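Local coordinates for 3-keto-5-aminohexanoate cleavage enzyme (Burkholderia xenovorans LB400, PDB 3E49), which probably cleaves beta-keto acids such as 3-keto-5-aminohexanoate, using a zinc ion held inside a TIM barrel, at residues A[15-20]-A[50-55]; A[56-61]-A[133-138]; A[83-88]-A[103-108]; A[117-122]-A[146-151]. One frame throughout, in Å; residues are numbered along the deposited sequence. Where two conformers were deposited one is given.

Contact 1: A[15-20]-A[50-55]; sequences TGAIHT and HLHARD. With ZN (zinc ion), chain E.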
# COMPACT_ATOMS: atom_id res chain seq x y z
N THR A 15 -4.58 32.82 5.55
CA THR A 15 -3.41 33.33 6.32
C THR A 15 -2.87 32.43 7.44
O THR A 15 -1.63 32.29 7.63
CB THR A 15 -3.71 34.76 6.86
OG1 THR A 15 -2.48 35.36 7.29
CG2 THR A 15 -4.75 34.71 7.99
N GLY A 16 -3.78 31.81 8.19
CA GLY A 16 -3.40 30.90 9.26
C GLY A 16 -2.62 31.53 10.42
O GLY A 16 -2.71 32.71 10.63
N ALA A 17 -1.83 30.71 11.12
CA ALA A 17 -1.01 31.15 12.27
C ALA A 17 0.40 30.61 12.19
O ALA A 17 1.16 30.82 13.12
CB ALA A 17 -1.61 30.61 13.51
N ILE A 18 0.74 29.85 11.15
CA ILE A 18 2.08 29.26 11.08
C ILE A 18 3.13 30.22 10.53
O ILE A 18 4.16 30.52 11.19
CB ILE A 18 2.06 27.92 10.32
CG1 ILE A 18 1.57 26.83 11.27
CG2 ILE A 18 3.46 27.55 9.88
CD1 ILE A 18 1.37 25.43 10.63
N HIS A 19 2.88 30.68 9.31
CA HIS A 19 3.74 31.64 8.67
C HIS A 19 3.74 33.00 9.42
O HIS A 19 2.75 33.35 10.08
CB HIS A 19 3.34 31.83 7.21
CG HIS A 19 3.47 30.59 6.37
ND1 HIS A 19 2.48 30.16 5.52
CD2 HIS A 19 4.46 29.67 6.29
CE1 HIS A 19 2.85 29.05 4.92
NE2 HIS A 19 4.06 28.73 5.36
N THR A 20 4.86 33.73 9.32
CA THR A 20 5.00 35.07 9.90
C THR A 20 5.14 36.16 8.80
O THR A 20 5.56 35.87 7.67
CB THR A 20 6.06 35.10 10.97
OG1 THR A 20 7.37 35.10 10.38
CG2 THR A 20 5.90 33.93 11.92
N HIS A 50 -11.05 29.17 4.73
CA HIS A 50 -10.60 28.78 6.04
C HIS A 50 -9.86 30.00 6.63
O HIS A 50 -8.85 30.48 6.06
CB HIS A 50 -9.71 27.53 5.93
CG HIS A 50 -9.03 27.13 7.19
ND1 HIS A 50 -9.38 26.01 7.91
CD2 HIS A 50 -7.93 27.62 7.79
CE1 HIS A 50 -8.57 25.88 8.94
NE2 HIS A 50 -7.73 26.90 8.94
N LEU A 51 -10.36 30.45 7.78
CA LEU A 51 -9.95 31.74 8.37
C LEU A 51 -9.34 31.74 9.74
O LEU A 51 -9.79 31.03 10.66
CB LEU A 51 -11.19 32.67 8.41
CG LEU A 51 -11.69 33.14 7.05
CD1 LEU A 51 -13.19 33.47 7.05
CD2 LEU A 51 -10.88 34.30 6.52
N HIS A 52 -8.26 32.52 9.86
CA HIS A 52 -7.69 32.90 11.14
C HIS A 52 -7.62 34.42 11.12
O HIS A 52 -7.73 35.05 10.05
CB HIS A 52 -6.25 32.43 11.35
CG HIS A 52 -6.06 30.95 11.42
ND1 HIS A 52 -5.28 30.36 12.39
CD2 HIS A 52 -6.45 29.96 10.59
CE1 HIS A 52 -5.22 29.06 12.17
NE2 HIS A 52 -5.91 28.79 11.08
N ALA A 53 -7.41 35.00 12.30
CA ALA A 53 -7.26 36.44 12.45
C ALA A 53 -5.86 36.70 12.97
O ALA A 53 -5.25 35.84 13.65
CB ALA A 53 -8.30 37.00 13.44
N ARG A 54 -5.34 37.87 12.62
CA ARG A 54 -4.03 38.29 13.07
C ARG A 54 -4.13 39.67 13.72
O ARG A 54 -5.03 40.45 13.39
CB ARG A 54 -3.07 38.32 11.88
CG ARG A 54 -2.62 36.92 11.45
CD ARG A 54 -1.63 36.96 10.31
NE ARG A 54 -1.23 35.62 9.86
CZ ARG A 54 -0.25 34.87 10.39
NH1 ARG A 54 0.46 35.28 11.44
NH2 ARG A 54 0.01 33.66 9.88
N ASP A 55 -3.21 39.95 14.64
CA ASP A 55 -3.18 41.26 15.28
C ASP A 55 -2.65 42.17 14.20
O ASP A 55 -1.53 41.99 13.75
CB ASP A 55 -2.26 41.25 16.48
CG ASP A 55 -2.18 42.59 17.19
OD1 ASP A 55 -2.47 43.65 16.57
OD2 ASP A 55 -1.84 42.56 18.38
ZN ZN E . -5.81 26.85 9.99
O HOH W 1 -6.42 31.07 7.24
O HOH W 2 -3.46 33.89 12.95
O HOH W 3 2.08 33.41 12.86
O HOH W 4 -6.72 25.66 11.83
O HOH W 5 -5.39 24.52 9.58
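G16 lies flat against H52, its CA 3.5 Å from the centroid of the imidazole and only 13° off the ring normal, a CH-pi contact at the zinc site of a TIM barrel. NE2 of H50 and NE2 of H52, two residues apart along strand 48-54, each bind the zinc at 2.2 Å. E259 and two waters complete the observed coordination. With the backbone of G16 over one face and the metal at NE2, the rotation of the H52 ring is well defined. The next shell is R54, which reaches back to the same loop with its chain extended from CG to NE. NE gives a bond of 2.9 Å to T15 OG1, a hydroxyl that also pairs with P28 O, while NH2 meets T15 O at 3.1 Å with a nearly straight N-H...O angle of 170° and makes a weak bond to H19 O. This side-on, two-nitrogen grip keeps T15 close to the guanidinium plane. Further out, water 1 links T15 N to H50 O, and water 2 donates to both G16 O and A53 O. Beside them, T15 CG2 lies 3.6 Å from H52 O, a buried carbonyl oxygen without a polar partner in the model.

Contact 2: A[56-61]-A[133-138]; sequences PRDGRP and HGWERE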
# COMPACT_ATOMS: atom_id res chain seq x y z
N PRO A 56 -3.45 43.17 13.78
CA PRO A 56 -3.03 44.05 12.70
C PRO A 56 -1.83 44.99 12.96
O PRO A 56 -1.35 45.61 12.02
CB PRO A 56 -4.28 44.88 12.39
CG PRO A 56 -5.11 44.79 13.56
CD PRO A 56 -4.78 43.53 14.31
N ARG A 57 -1.34 45.06 14.18
CA ARG A 57 -0.19 45.90 14.47
C ARG A 57 1.08 45.18 14.15
O ARG A 57 2.03 45.78 13.65
CB ARG A 57 -0.17 46.29 15.94
CG ARG A 57 -1.35 47.11 16.34
CD ARG A 57 -1.37 47.33 17.81
NE ARG A 57 -1.63 46.10 18.55
CZ ARG A 57 -1.69 46.04 19.88
NH1 ARG A 57 -1.51 47.14 20.60
NH2 ARG A 57 -1.93 44.89 20.49
N ASP A 58 1.12 43.88 14.44
CA ASP A 58 2.34 43.11 14.25
C ASP A 58 2.17 41.75 13.56
O ASP A 58 3.13 40.98 13.45
CB ASP A 58 3.00 42.92 15.61
CG ASP A 58 2.13 42.16 16.57
OD1 ASP A 58 1.05 41.67 16.17
OD2 ASP A 58 2.52 42.03 17.74
N GLY A 59 0.95 41.46 13.13
CA GLY A 59 0.61 40.20 12.48
C GLY A 59 0.56 38.95 13.36
O GLY A 59 0.37 37.85 12.84
N ARG A 60 0.66 39.09 14.68
CA ARG A 60 0.65 37.91 15.51
C ARG A 60 -0.72 37.23 15.52
O ARG A 60 -1.74 37.89 15.37
CB ARG A 60 1.12 38.22 16.93
CG ARG A 60 0.06 38.67 17.93
CD ARG A 60 0.67 38.66 19.36
NE ARG A 60 1.76 39.64 19.43
CZ ARG A 60 2.81 39.57 20.26
NH1 ARG A 60 2.97 38.55 21.10
NH2 ARG A 60 3.73 40.54 20.20
N PRO A 61 -0.74 35.90 15.64
CA PRO A 61 -2.01 35.22 15.73
C PRO A 61 -2.82 35.68 16.93
O PRO A 61 -2.26 35.94 18.02
CB PRO A 61 -1.59 33.75 15.95
CG PRO A 61 -0.32 33.63 15.29
CD PRO A 61 0.37 34.94 15.60
N HIS A 133 9.31 41.81 13.71
CA HIS A 133 8.79 41.86 15.06
C HIS A 133 9.38 40.78 15.88
O HIS A 133 9.62 39.69 15.38
CB HIS A 133 7.27 41.72 15.06
CG HIS A 133 6.59 42.65 14.11
ND1 HIS A 133 6.10 43.88 14.50
CD2 HIS A 133 6.33 42.54 12.79
CE1 HIS A 133 5.57 44.49 13.45
NE2 HIS A 133 5.69 43.70 12.40
N GLY A 134 9.59 41.05 17.15
CA GLY A 134 10.19 40.09 18.03
C GLY A 134 9.41 38.81 18.21
O GLY A 134 10.01 37.74 18.40
N TRP A 135 8.07 38.90 18.13
CA TRP A 135 7.26 37.73 18.40
C TRP A 135 7.51 36.62 17.37
O TRP A 135 7.37 35.46 17.69
CB TRP A 135 5.75 38.10 18.43
CG TRP A 135 5.16 38.42 17.11
CD1 TRP A 135 4.98 39.64 16.56
CD2 TRP A 135 4.66 37.47 16.15
NE1 TRP A 135 4.43 39.53 15.32
CE2 TRP A 135 4.23 38.20 15.04
CE3 TRP A 135 4.56 36.07 16.13
CZ2 TRP A 135 3.69 37.60 13.92
CZ3 TRP A 135 4.02 35.46 15.01
CH2 TRP A 135 3.61 36.22 13.92
N GLU A 136 7.93 37.00 16.18
CA GLU A 136 8.08 36.04 15.06
C GLU A 136 9.13 34.96 15.33
O GLU A 136 8.85 33.76 15.17
CB GLU A 136 8.40 36.79 13.77
CG GLU A 136 7.33 37.79 13.32
CD GLU A 136 7.69 38.45 12.00
OE1 GLU A 136 7.51 37.82 10.93
OE2 GLU A 136 8.13 39.63 12.01
N ARG A 137 10.33 35.36 15.74
CA ARG A 137 11.38 34.38 16.01
C ARG A 137 10.98 33.48 17.17
O ARG A 137 11.15 32.28 17.13
CB ARG A 137 12.74 35.05 16.26
CG ARG A 137 13.81 34.07 16.75
CD ARG A 137 15.17 34.73 16.80
NE ARG A 137 15.64 35.00 15.45
CZ ARG A 137 16.23 34.10 14.68
NH1 ARG A 137 16.44 32.85 15.12
NH2 ARG A 137 16.60 34.44 13.46
N GLU A 138 10.42 34.10 18.21
CA GLU A 138 9.96 33.38 19.38
C GLU A 138 8.87 32.34 19.00
O GLU A 138 8.89 31.20 19.48
CB GLU A 138 9.41 34.38 20.40
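W135 and D58 make the hydrogen bond of this contact: the indole NE1 donates to the backbone O of D58 over 2.7 Å, with an N-H...O angle of 149°. The oxygen sits close to the indole plane, whereas the donor stands well above the carbonyl plane. W135 CG lies between its backbone N and carbonyl carbon (chi1 72°), which turns the indole toward the loop. On the helix side, E136 OE2 accepts from H133 N through its anti lone pair and also bonds S22 OG. Ring-face contacts follow. R60 CA lies 3.7 Å from the centroid of the six-membered ring in a CH-pi contact, R60 CB packs on the same face, and E136 CG covers the opposite one. A second CH-pi contact sets D58 CB 3.8 Å from the centroid of the H133 imidazole. The segments come from two excursions of the TIM barrel: 56-61 is the turn between strands 48-54 and 61-62, while helix 134-141 lies in the long connection between strands 109-113 and 168-173. Charge pairing stays within the loop. R60 NE and NH2 both reach D58 OD2, NE at 3.0 Å, and D58 OD1 accepts from R60 N at 3.0 Å, closing an Asx turn. Bent at chi3 (63°), the R60 chain turns its tip across, so that one guanidinium face lies over W135 CB. Among apolar contacts, P61 CD touches W135 CZ3 at 3.7 Å.

Contact 3: A[83-88]-A[103-108]; sequences INLTTG and THYMPE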
# COMPACT_ATOMS: atom_id res chain seq x y z
N ILE A 83 -17.75 30.30 5.11
CA ILE A 83 -16.80 30.78 6.09
C ILE A 83 -16.48 29.66 7.09
O ILE A 83 -17.36 29.08 7.75
CB ILE A 83 -17.32 32.07 6.80
CG1 ILE A 83 -17.33 33.20 5.78
CG2 ILE A 83 -16.48 32.41 8.04
CD1 ILE A 83 -17.95 34.47 6.25
N ASN A 84 -15.20 29.35 7.20
CA ASN A 84 -14.75 28.27 8.04
C ASN A 84 -13.76 28.86 9.04
O ASN A 84 -12.72 29.34 8.64
CB ASN A 84 -14.11 27.24 7.12
CG ASN A 84 -13.47 26.09 7.85
OD1 ASN A 84 -13.35 26.08 9.08
ND2 ASN A 84 -13.02 25.10 7.08
N LEU A 85 -14.09 28.86 10.32
CA LEU A 85 -13.19 29.41 11.36
C LEU A 85 -12.36 28.38 12.07
O LEU A 85 -12.86 27.33 12.43
CB LEU A 85 -13.99 30.10 12.47
CG LEU A 85 -14.93 31.19 11.94
CD1 LEU A 85 -15.58 31.90 13.15
CD2 LEU A 85 -14.18 32.15 11.01
N THR A 86 -11.11 28.75 12.34
CA THR A 86 -10.20 27.90 13.06
C THR A 86 -10.56 27.77 14.55
O THR A 86 -11.11 28.71 15.12
CB THR A 86 -8.76 28.43 12.97
OG1 THR A 86 -7.91 27.53 13.66
CG2 THR A 86 -8.61 29.82 13.62
N THR A 87 -10.31 26.59 15.13
CA THR A 87 -10.43 26.35 16.56
C THR A 87 -9.07 26.05 17.14
O THR A 87 -8.95 25.65 18.28
CB THR A 87 -11.38 25.19 16.93
OG1 THR A 87 -10.86 23.90 16.52
CG2 THR A 87 -12.70 25.43 16.37
N GLY A 88 -8.05 26.21 16.31
CA GLY A 88 -6.68 25.95 16.74
C GLY A 88 -6.04 27.29 16.98
O GLY A 88 -5.75 27.68 18.14
N THR A 103 -17.51 29.54 18.80
CA THR A 103 -18.66 29.52 19.72
C THR A 103 -19.45 30.82 19.62
O THR A 103 -20.67 30.79 19.72
CB THR A 103 -18.27 29.16 21.18
OG1 THR A 103 -17.18 29.97 21.60
CG2 THR A 103 -17.80 27.72 21.29
N HIS A 104 -18.77 31.94 19.36
CA HIS A 104 -19.46 33.22 19.22
C HIS A 104 -20.10 33.43 17.85
O HIS A 104 -21.27 33.86 17.75
CB HIS A 104 -18.52 34.40 19.48
CG HIS A 104 -19.16 35.72 19.22
ND1 HIS A 104 -19.89 36.39 20.18
CD2 HIS A 104 -19.24 36.47 18.10
CE1 HIS A 104 -20.36 37.51 19.66
NE2 HIS A 104 -19.98 37.58 18.40
N TYR A 105 -19.34 33.18 16.80
CA TYR A 105 -19.80 33.42 15.44
C TYR A 105 -20.69 32.33 14.85
O TYR A 105 -21.45 32.60 13.92
CB TYR A 105 -18.62 33.76 14.53
CG TYR A 105 -17.96 35.12 14.85
CD1 TYR A 105 -18.64 36.30 14.64
CD2 TYR A 105 -16.65 35.20 15.32
CE1 TYR A 105 -18.08 37.53 14.92
CE2 TYR A 105 -16.07 36.43 15.60
CZ TYR A 105 -16.80 37.59 15.39
OH TYR A 105 -16.25 38.81 15.66
N MSE A 106 -20.61 31.14 15.43
CA MSE A 106 -21.37 29.98 15.00
C MSE A 106 -21.33 29.79 13.50
O MSE A 106 -22.36 29.77 12.82
CB MSE A 106 -22.81 30.13 15.49
CG MSE A 106 -22.85 30.24 16.99
SE MSE A 106 -24.67 30.56 17.64
CE MSE A 106 -24.23 30.88 19.42
N PRO A 107 -20.12 29.62 12.95
CA PRO A 107 -19.96 29.47 11.51
C PRO A 107 -20.53 28.13 10.99
O PRO A 107 -20.81 27.27 11.77
CB PRO A 107 -18.43 29.54 11.33
CG PRO A 107 -17.91 29.00 12.57
CD PRO A 107 -18.83 29.48 13.65
N GLU A 108 -20.69 28.00 9.69
CA GLU A 108 -21.16 26.76 9.08
C GLU A 108 -20.12 25.66 9.27
O GLU A 108 -20.45 24.49 9.42
CB GLU A 108 -21.38 26.98 7.60
CG GLU A 108 -22.64 27.80 7.26
CD GLU A 108 -22.82 27.93 5.80
OE1 GLU A 108 -23.67 27.19 5.24
OE2 GLU A 108 -22.13 28.78 5.19
O HOH W 6 -19.80 30.19 8.28
O HOH W 7 -20.53 30.80 5.78
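L85 on barrel strand 82-85 packs against Y105 and P107, an apolar contact inside the beta-alpha-beta unit formed by strand 82-85, helix 95-105 and strand 109-113. The isobutyl group makes the contact: CG lies 3.8 Å from P107 CG, and CD1 reaches Y105 CB, also at 3.8 Å. L85 crosses both partners at about a right angle, touching the tyrosine at its stem more than at its ring. Y105 OH extends elsewhere, to P65 O, and L72 of helix 71-78 touches both L85 and Y105. The turn between helix and strand explains how P107 arrives here. Selenomethionine M106 leaves the helix with a positive phi of 47°, its side chain directed away, and the next residue returns toward the strand. Water 6 donates to I83 O at 2.7 Å and accepts from E108 N; water 7 accepts from I83 N and donates to E108 OE2 at 2.6 Å. E108 OE1 accepts from G305 N and forms a salt bridge with R298. Direct pairing of the parallel strands begins just beyond, where L85 bonds L109 and S111. Close packing therefore joins helix end to strand, while water satisfies I83 where the neighbouring strand has not yet begun.

Contact 4: A[117-122]-A[146-151]; sequences MNFGLY and LVFKNT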
# COMPACT_ATOMS: atom_id res chain seq x y z
N MSE A 117 -0.25 16.86 19.23
CA MSE A 117 0.95 16.57 18.46
C MSE A 117 2.00 17.66 18.60
O MSE A 117 1.68 18.78 18.97
CB MSE A 117 0.56 16.54 16.97
CG MSE A 117 -0.17 17.88 16.49
SE MSE A 117 -0.62 17.66 14.63
CE MSE A 117 1.23 17.80 13.79
N ASN A 118 3.26 17.32 18.31
CA ASN A 118 4.26 18.34 18.17
C ASN A 118 4.02 19.10 16.84
O ASN A 118 3.49 18.56 15.87
CB ASN A 118 5.68 17.71 18.15
CG ASN A 118 6.02 16.98 19.42
OD1 ASN A 118 5.40 17.21 20.45
ND2 ASN A 118 7.07 16.14 19.38
N PHE A 119 4.40 20.37 16.81
CA PHE A 119 4.37 21.22 15.62
C PHE A 119 5.78 21.78 15.49
O PHE A 119 6.13 22.73 16.19
CB PHE A 119 3.40 22.38 15.80
CG PHE A 119 2.12 22.23 15.11
CD1 PHE A 119 1.12 21.45 15.64
CD2 PHE A 119 1.89 22.90 13.92
CE1 PHE A 119 -0.08 21.33 14.98
CE2 PHE A 119 0.70 22.77 13.25
CZ PHE A 119 -0.29 21.99 13.78
N GLY A 120 6.59 21.21 14.63
CA GLY A 120 7.97 21.65 14.50
C GLY A 120 8.11 22.76 13.49
O GLY A 120 8.22 22.50 12.30
N LEU A 121 8.09 24.00 13.97
CA LEU A 121 8.18 25.16 13.10
C LEU A 121 9.58 25.76 13.04
O LEU A 121 9.91 26.46 12.10
CB LEU A 121 7.20 26.24 13.54
CG LEU A 121 5.70 25.88 13.66
CD1 LEU A 121 4.97 27.17 13.87
CD2 LEU A 121 5.17 25.14 12.46
N TYR A 122 10.38 25.45 14.05
CA TYR A 122 11.75 25.94 14.18
C TYR A 122 12.65 25.72 12.99
O TYR A 122 13.57 26.52 12.79
CB TYR A 122 12.43 25.40 15.46
CG TYR A 122 12.50 23.89 15.57
CD1 TYR A 122 11.48 23.17 16.21
CD2 TYR A 122 13.58 23.19 15.05
CE1 TYR A 122 11.52 21.83 16.30
CE2 TYR A 122 13.63 21.82 15.13
CZ TYR A 122 12.61 21.15 15.78
OH TYR A 122 12.65 19.80 15.88
N LEU A 146 6.84 23.04 22.57
CA LEU A 146 5.41 23.13 22.87
C LEU A 146 4.59 22.04 22.16
O LEU A 146 4.96 21.52 21.11
CB LEU A 146 4.90 24.56 22.62
CG LEU A 146 5.53 25.61 23.59
CD1 LEU A 146 5.11 27.01 23.20
CD2 LEU A 146 5.21 25.37 25.11
N VAL A 147 3.50 21.64 22.80
CA VAL A 147 2.64 20.61 22.25
C VAL A 147 1.39 21.28 21.74
O VAL A 147 0.90 22.19 22.40
CB VAL A 147 2.25 19.58 23.35
CG1 VAL A 147 1.13 18.69 22.88
CG2 VAL A 147 3.44 18.73 23.73
N PHE A 148 0.89 20.88 20.59
CA PHE A 148 -0.40 21.39 20.15
C PHE A 148 -1.39 20.42 20.81
O PHE A 148 -1.51 19.28 20.38
CB PHE A 148 -0.53 21.39 18.63
CG PHE A 148 -1.78 22.11 18.12
CD1 PHE A 148 -2.29 23.23 18.80
CD2 PHE A 148 -2.37 21.76 16.91
CE1 PHE A 148 -3.39 23.93 18.31
CE2 PHE A 148 -3.47 22.47 16.40
CZ PHE A 148 -3.98 23.55 17.11
N LYS A 149 -2.02 20.87 21.88
CA LYS A 149 -2.91 20.04 22.69
C LYS A 149 -4.34 19.98 22.16
O LYS A 149 -4.97 21.00 21.98
CB LYS A 149 -2.93 20.52 24.15
CG LYS A 149 -4.04 19.89 25.05
CD LYS A 149 -3.99 20.39 26.53
CE LYS A 149 -5.07 19.75 27.41
NZ LYS A 149 -6.47 20.19 27.07
N ASN A 150 -4.79 18.77 21.88
CA ASN A 150 -6.11 18.47 21.39
C ASN A 150 -6.47 17.09 21.97
O ASN A 150 -6.44 16.11 21.23
CB ASN A 150 -6.05 18.37 19.86
CG ASN A 150 -5.80 19.71 19.17
OD1 ASN A 150 -6.68 20.57 19.17
ND2 ASN A 150 -4.65 19.85 18.51
N THR A 151 -6.75 17.00 23.27
CA THR A 151 -7.04 15.75 23.94
C THR A 151 -8.41 15.17 23.56
O THR A 151 -9.24 15.84 22.95
CB THR A 151 -7.00 15.91 25.49
OG1 THR A 151 -8.04 16.80 25.89
CG2 THR A 151 -5.62 16.42 25.98
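F148 carries CG anti to its backbone N (chi1 -171°), whereas M117, a selenomethionine, has CG between its backbone N and carbonyl carbon (chi1 55°); these rotations lay the two side chains side by side on one face of a short antiparallel ladder. M117 CG is 4.1 Å from F148 CB and lies near the plane of the phenyl ring, at its edge. The backbones account for this pairing. M117 N donates to F148 O at 3.0 Å, and F148 N returns a bond of 2.8 Å to M117 O, the reciprocal signature of a hydrogen-bonded antiparallel pair. F119, just past the strand, points its ring the same way as F148. Their centroids are 5.0 Å apart and their planes 89° from each other, but the pair is oblique and its closest carbons are modelled too near, so the detailed fit is doubtful. V147 CG2 sits 4.1 Å from N118 OD1; the amide of N118 turns to another chain, bonding S116 OG and N150 O of the second subunit, so the ribbon contributes to a subunit interface. K149 likewise meets D145 of that subunit. Within its own chain, this two-stranded ribbon lies over the barrel: F119 and F148 touch N113 of strand 109-113, F148 also touches R98 of helix 95-105, L121 packs on helix 134-141, and T151 is the N-cap of helix 152-163.

In the fold
Contact 1 supplies two of the three protein ligands of the zinc; the side chains of F148 (contact 4), L85 (contact 3) and P61 (contact 2) lie about 8, 9 and 10 Å from the metal. Contacts 1 and 3 share the barrel sheet, with L51 N bonding N84 O at 2.8 Å and T86 packing on H52. Contact 2 joins contact 1 where R54 NH1 bonds G59 O at 2.9 Å. Contact 4 meets contact 1 through I18 CD1 and F119 CE2, 3.8 Å apart, and contact 3 where G88 CA touches F148 CZ. Contacts 2 and 3 do not touch; their centres are about 23 Å apart.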